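Local coordinates for DUF2787 domain-containing protein (Vibrio cholerae, PDB 2V1L), which is of unknown function, is encoded on a Vibrio cholerae pathogenicity island and shares structural homology with the human P32 protein, at residues H10-K15 with E121-W126; H58-A63 with I77-Y82. One frame throughout, in Å; residues are numbered along the deposited sequence.

Contact 1. Residues H10-K15 with E121-W126; sequences HLPISK and ELYQLW
The phenolic OH of Y123 sits against the side chain of I13, with I13 CG1 3.5 Å from Y123 OH and the I13 CG2 methyl also close by. Its polar partner lies one helical turn on, where E127 OE1 is hydrogen-bonded to the hydroxyl. The other carboxylate oxygen of E127 bonds S14 OG, and a single side chain thus links the loop 10-15 to the tip of the tyrosine. CB of Y123 already points to the loop, and CG anti to the backbone N (chi1 178°) carries the ring on toward it. Near the root of the ring, the CD1 methyl of L11 packs obliquely, 3.9 Å from Y123 CB. The ring edge meets the backbone instead, P12 O lying close to the ring plane and 3.8 Å from Y123 CE2. An inverse gamma turn centred on P12 shapes the chain here, closed by I13 N on L11 O at 2.7 Å. On the more exposed side, the P12 ring crosses the extended Q124 side chain at about a right angle, with P12 CG 3.7 Å from Q124 CG. F17 also touches Y123, while F96 meets its ring edge-to-face. The loop leading into helix 15-29, kinked by the inverse gamma turn at P12, thus packs on Y123 of helix 117-135, in a protein that shares structural homology with human P32.

Contact 2. Residues H58-A63 with I77-Y82; sequences HPVEIA and ITDFAY
I62 and I77 lie side by side and point the same way, I62 CG1 coming 4.1 Å from I77 CG2, at the apolar centre of a beta hairpin formed by strands 60-66 and 72-82. Strand pieces 60-63 and 77-82 run antiparallel, their directions 163° apart. V60 extends the same face, its CG1 being 4.4 Å from I77 CG2, and helix 117-135 covers it: F130 touches V60, while Y123 and W126 touch I77.

The register rests on three backbone bonds. E61 and T78 form a hydrogen-bonded pair, E61 N to T78 O at 2.7 Å and T78 N to E61 O at 2.8 Å; V60-D79 and I62-I77 are the non-hydrogen-bonded pairs flanking it. Beyond D79, F80 N donates to P59 O at 3.0 Å, extending the pairing to the residue before strand 60-66 begins.

The sheet face that bears E61 and T78 is built differently. E61 CB meets the edge of the F80 ring, 3.8 Å from F80 CE2, while T78 CG2 lies over one ring face, offset toward the rim. E61 OE2 bonds Y76 OH on the same partner strand, while T78 OG1 reaches D95 OD1 on strand 95-97.

At the polar edge, H58 is held from two directions. A81 CB stands 3.6 Å from the centroid of the imidazole, almost on the ring normal, in a CH-pi contact. D79, with its CG anti to the backbone N (chi1 171°), brings its carboxylate to the ring edge, nearly perpendicular to the imidazole plane. H58 ND1 donates to the syn lone pair of D79 OD1 at 2.8 Å, a bent bond with 141° at the hydrogen.

Overall arrangement
From the N terminus the chain passes first through 10-15, the loop that leads into helix 15-29, and is met again by 121-126 on helix 117-135, so contact 1 closes a long loop of 105 intervening residues. Contact 2 is nested inside that loop and closes a much shorter one, the 13 residues between 58-63 and 77-82. The centres of the two contacts are about 15 Å apart, yet they touch through the helix: W126 NE1 lies 3.5 Å from D79 OD2, and W126 CZ2 lies 4.0 Å from V60 CG1. Helix 117-135 therefore packs against both the N-terminal segment and the antiparallel sheet.

Contact 1. Residues H10-K15 with E121-W126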
loop_
_atom_site.group_PDB
_atom_site.type_symbol
_atom_site.label_atom_id
_atom_site.label_comp_id
_atom_site.label_asym_id
_atom_site.label_seq_id
_atom_site.Cartn_x
_atom_site.Cartn_y
_atom_site.Cartn_z
ATOM N N HIS A 10 -1.671 -8.991 10.632
ATOM C CA HIS A 10 -2.175 -8.483 11.916
ATOM C C HIS A 10 -2.901 -7.145 11.792
ATOM O O HIS A 10 -3.314 -6.557 12.795
ATOM C CB HIS A 10 -1.029 -8.382 12.941
ATOM C CG HIS A 10 -0.436 -9.710 13.315
ATOM N ND1 HIS A 10 -0.625 -10.288 14.552
ATOM C CD2 HIS A 10 0.315 -10.585 12.602
ATOM C CE1 HIS A 10 -0.004 -11.454 14.592
ATOM N NE2 HIS A 10 0.568 -11.661 13.419
ATOM N N LEU A 11 -3.047 -6.670 10.560
ATOM C CA LEU A 11 -3.841 -5.478 10.265
ATOM C C LEU A 11 -5.123 -5.882 9.529
ATOM O O LEU A 11 -5.110 -6.834 8.756
ATOM C CB LEU A 11 -3.016 -4.477 9.449
ATOM C CG LEU A 11 -1.942 -3.726 10.248
ATOM C CD1 LEU A 11 -1.185 -2.785 9.352
ATOM C CD2 LEU A 11 -2.536 -2.987 11.448
ATOM N N PRO A 12 -6.236 -5.161 9.764
ATOM C CA PRO A 12 -7.501 -5.570 9.165
ATOM C C PRO A 12 -7.610 -5.222 7.672
ATOM O O PRO A 12 -8.420 -4.360 7.289
ATOM C CB PRO A 12 -8.526 -4.801 9.993
ATOM C CG PRO A 12 -7.828 -3.578 10.400
ATOM C CD PRO A 12 -6.388 -3.940 10.575
ATOM N N ILE A 13 -6.792 -5.889 6.851
ATOM C CA ILE A 13 -6.850 -5.747 5.405
ATOM C C ILE A 13 -8.234 -6.215 4.950
ATOM O O ILE A 13 -8.697 -7.298 5.346
ATOM C CB ILE A 13 -5.709 -6.523 4.683
ATOM C CG1 ILE A 13 -4.329 -6.011 5.154
ATOM C CG2 ILE A 13 -5.783 -6.347 3.168
ATOM C CD1 ILE A 13 -3.152 -6.804 4.625
ATOM N N SER A 14 -8.884 -5.372 4.142
ATOM C CA SER A 14 -10.254 -5.585 3.671
ATOM C C SER A 14 -10.371 -6.521 2.509
ATOM O O SER A 14 -9.459 -6.624 1.664
ATOM C CB SER A 14 -10.852 -4.255 3.211
ATOM O OG SER A 14 -11.252 -3.513 4.341
ATOM N N LYS A 15 -11.544 -7.155 2.435
ATOM C CA LYS A 15 -11.965 -7.876 1.233
ATOM C C LYS A 15 -11.900 -7.021 -0.043
ATOM O O LYS A 15 -11.333 -7.463 -1.037
ATOM C CB LYS A 15 -13.350 -8.503 1.440
ATOM C CG LYS A 15 -13.277 -9.706 2.354
ATOM C CD LYS A 15 -14.656 -10.212 2.684
ATOM C CE LYS A 15 -14.605 -11.691 2.967
ATOM N NZ LYS A 15 -14.299 -12.410 1.694
ATOM N N GLU A 121 -5.916 1.774 13.466
ATOM C CA GLU A 121 -6.711 2.938 13.063
ATOM C C GLU A 121 -6.068 3.666 11.879
ATOM O O GLU A 121 -6.745 4.038 10.913
ATOM C CB GLU A 121 -6.889 3.892 14.245
ATOM C CG GLU A 121 -7.653 5.210 13.910
ATOM C CD GLU A 121 -9.185 5.029 13.754
ATOM O OE1 GLU A 121 -9.736 4.035 14.299
ATOM O OE2 GLU A 121 -9.831 5.879 13.080
ATOM N N LEU A 122 -4.746 3.828 11.947
ATOM C CA LEU A 122 -4.000 4.418 10.863
ATOM C C LEU A 122 -4.198 3.592 9.574
ATOM O O LEU A 122 -4.442 4.142 8.509
ATOM C CB LEU A 122 -2.537 4.454 11.277
ATOM C CG LEU A 122 -1.461 5.233 10.590
ATOM C CD1 LEU A 122 -1.710 6.733 10.711
ATOM C CD2 LEU A 122 -0.139 4.826 11.266
ATOM N N TYR A 123 -4.078 2.274 9.668
ATOM C CA TYR A 123 -4.223 1.422 8.485
ATOM C C TYR A 123 -5.657 1.486 7.882
ATOM O O TYR A 123 -5.851 1.566 6.660
ATOM C CB TYR A 123 -3.866 -0.035 8.781
ATOM C CG TYR A 123 -4.082 -0.840 7.524
ATOM C CD1 TYR A 123 -3.122 -0.853 6.529
ATOM C CD2 TYR A 123 -5.308 -1.479 7.272
ATOM C CE1 TYR A 123 -3.352 -1.524 5.322
ATOM C CE2 TYR A 123 -5.516 -2.168 6.083
ATOM C CZ TYR A 123 -4.545 -2.158 5.129
ATOM O OH TYR A 123 -4.740 -2.804 3.931
ATOM N N GLN A 124 -6.658 1.461 8.750
ATOM C CA GLN A 124 -8.043 1.475 8.298
ATOM C C GLN A 124 -8.385 2.761 7.572
ATOM O O GLN A 124 -9.100 2.728 6.591
ATOM C CB GLN A 124 -8.987 1.325 9.497
ATOM C CG GLN A 124 -9.002 -0.097 10.052
ATOM C CD GLN A 124 -9.939 -0.176 11.223
ATOM O OE1 GLN A 124 -10.048 0.776 12.011
ATOM N NE2 GLN A 124 -10.663 -1.287 11.324
ATOM N N LEU A 125 -7.910 3.873 8.098
ATOM C CA LEU A 125 -8.073 5.155 7.449
ATOM C C LEU A 125 -7.316 5.235 6.155
ATOM O O LEU A 125 -7.878 5.650 5.171
ATOM C CB LEU A 125 -7.670 6.315 8.367
ATOM C CG LEU A 125 -8.604 6.554 9.545
ATOM C CD1 LEU A 125 -7.823 7.248 10.687
ATOM C CD2 LEU A 125 -9.804 7.399 9.159
ATOM N N TRP A 126 -6.029 4.871 6.168
ATOM C CA TRP A 126 -5.243 4.822 4.932
ATOM C C TRP A 126 -5.950 3.990 3.845
ATOM O O TRP A 126 -6.039 4.416 2.668
ATOM C CB TRP A 126 -3.839 4.210 5.164
ATOM C CG TRP A 126 -3.138 4.118 3.855
ATOM C CD1 TRP A 126 -2.501 5.128 3.216
ATOM C CD2 TRP A 126 -3.113 2.990 2.965
ATOM N NE1 TRP A 126 -2.040 4.694 1.996
ATOM C CE2 TRP A 126 -2.401 3.385 1.819
ATOM C CE3 TRP A 126 -3.588 1.678 3.043
ATOM C CZ2 TRP A 126 -2.157 2.516 0.756
ATOM C CZ3 TRP A 126 -3.370 0.815 1.969
ATOM C CH2 TRP A 126 -2.658 1.243 0.844
#

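Contact 2. Residues H58-A63 with I77-Y82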
loop_
_atom_site.group_PDB
_atom_site.type_symbol
_atom_site.label_atom_id
_atom_site.label_comp_id
_atom_site.label_asym_id
_atom_site.label_seq_id
_atom_site.Cartn_x
_atom_site.Cartn_y
_atom_site.Cartn_z
ATOM N N HIS A 58 -0.727 10.817 -3.443
ATOM C CA HIS A 58 0.590 10.241 -3.117
ATOM C C HIS A 58 0.771 8.969 -3.893
ATOM O O HIS A 58 -0.168 8.165 -3.985
ATOM C CB HIS A 58 0.727 9.904 -1.620
ATOM C CG HIS A 58 0.666 11.077 -0.692
ATOM N ND1 HIS A 58 0.670 10.929 0.681
ATOM C CD2 HIS A 58 0.573 12.409 -0.925
ATOM C CE1 HIS A 58 0.590 12.118 1.256
ATOM N NE2 HIS A 58 0.537 13.035 0.302
ATOM N N PRO A 59 1.986 8.730 -4.426
ATOM C CA PRO A 59 2.237 7.422 -5.045
ATOM C C PRO A 59 2.182 6.319 -4.010
ATOM O O PRO A 59 2.503 6.555 -2.867
ATOM C CB PRO A 59 3.684 7.530 -5.576
ATOM C CG PRO A 59 4.023 8.935 -5.504
ATOM C CD PRO A 59 3.159 9.623 -4.503
ATOM N N VAL A 60 1.804 5.113 -4.417
ATOM C CA VAL A 60 1.750 4.000 -3.509
ATOM C C VAL A 60 2.466 2.839 -4.164
ATOM O O VAL A 60 2.306 2.609 -5.357
ATOM C CB VAL A 60 0.295 3.604 -3.178
ATOM C CG1 VAL A 60 0.246 2.316 -2.488
ATOM C CG2 VAL A 60 -0.424 4.706 -2.349
ATOM N N GLU A 61 3.248 2.113 -3.363
ATOM C CA GLU A 61 3.881 0.853 -3.750
ATOM C C GLU A 61 3.443 -0.291 -2.847
ATOM O O GLU A 61 3.435 -0.164 -1.618
ATOM C CB GLU A 61 5.419 0.995 -3.717
ATOM C CG GLU A 61 6.156 -0.252 -4.182
ATOM C CD GLU A 61 7.665 -0.067 -4.270
ATOM O OE1 GLU A 61 8.122 0.854 -4.980
ATOM O OE2 GLU A 61 8.396 -0.877 -3.639
ATOM N N ILE A 62 3.076 -1.413 -3.458
ATOM C CA ILE A 62 2.703 -2.603 -2.728
ATOM C C ILE A 62 3.515 -3.798 -3.235
ATOM O O ILE A 62 3.635 -3.988 -4.439
ATOM C CB ILE A 62 1.179 -2.910 -2.845
ATOM C CG1 ILE A 62 0.351 -1.732 -2.316
ATOM C CG2 ILE A 62 0.857 -4.220 -2.090
ATOM C CD1 ILE A 62 -1.061 -1.574 -2.925
ATOM N N ALA A 63 4.052 -4.603 -2.313
ATOM C CA ALA A 63 4.849 -5.778 -2.676
ATOM C C ALA A 63 4.272 -7.088 -2.210
ATOM O O ALA A 63 3.888 -7.267 -1.045
ATOM C CB ALA A 63 6.285 -5.647 -2.183
ATOM N N ILE A 77 3.298 -2.210 2.311
ATOM C CA ILE A 77 2.568 -1.157 1.608
ATOM C C ILE A 77 3.222 0.162 1.971
ATOM O O ILE A 77 3.343 0.459 3.150
ATOM C CB ILE A 77 1.060 -1.113 2.040
ATOM C CG1 ILE A 77 0.373 -2.435 1.731
ATOM C CG2 ILE A 77 0.323 0.047 1.339
ATOM C CD1 ILE A 77 -1.057 -2.533 2.292
ATOM N N THR A 78 3.629 0.942 0.964
ATOM C CA THR A 78 4.224 2.252 1.169
ATOM C C THR A 78 3.522 3.337 0.371
ATOM O O THR A 78 3.279 3.185 -0.835
ATOM C CB THR A 78 5.728 2.248 0.780
ATOM O OG1 THR A 78 6.371 1.132 1.409
ATOM C CG2 THR A 78 6.435 3.523 1.260
ATOM N N ASP A 79 3.236 4.437 1.072
ATOM C CA ASP A 79 2.681 5.680 0.561
ATOM C C ASP A 79 3.818 6.707 0.658
ATOM O O ASP A 79 4.459 6.835 1.720
ATOM C CB ASP A 79 1.493 6.082 1.465
ATOM C CG ASP A 79 0.957 7.457 1.185
ATOM O OD1 ASP A 79 1.716 8.433 1.179
ATOM O OD2 ASP A 79 -0.259 7.573 0.996
ATOM N N PHE A 80 4.095 7.401 -0.443
ATOM C CA PHE A 80 5.215 8.352 -0.491
ATOM C C PHE A 80 4.663 9.740 -0.665
ATOM O O PHE A 80 3.594 9.906 -1.245
ATOM C CB PHE A 80 6.140 8.096 -1.677
ATOM C CG PHE A 80 6.692 6.704 -1.750
ATOM C CD1 PHE A 80 7.959 6.424 -1.272
ATOM C CD2 PHE A 80 5.951 5.672 -2.356
ATOM C CE1 PHE A 80 8.470 5.144 -1.375
ATOM C CE2 PHE A 80 6.451 4.408 -2.465
ATOM C CZ PHE A 80 7.702 4.128 -1.971
ATOM N N ALA A 81 5.399 10.735 -0.170
ATOM C CA ALA A 81 5.042 12.124 -0.345
ATOM C C ALA A 81 6.294 12.996 -0.382
ATOM O O ALA A 81 7.347 12.605 0.106
ATOM C CB ALA A 81 4.096 12.589 0.772
ATOM N N TYR A 82 6.150 14.181 -0.968
ATOM C CA TYR A 82 7.206 15.192 -0.975
ATOM C C TYR A 82 7.303 15.846 0.386
ATOM O O TYR A 82 6.284 16.211 0.984
ATOM C CB TYR A 82 6.942 16.251 -2.049
ATOM C CG TYR A 82 7.198 15.732 -3.426
ATOM C CD1 TYR A 82 8.498 15.471 -3.854
ATOM C CD2 TYR A 82 6.148 15.482 -4.304
ATOM C CE1 TYR A 82 8.758 14.977 -5.121
ATOM C CE2 TYR A 82 6.387 14.982 -5.577
ATOM C CZ TYR A 82 7.699 14.733 -5.980
ATOM O OH TYR A 82 7.953 14.234 -7.238
#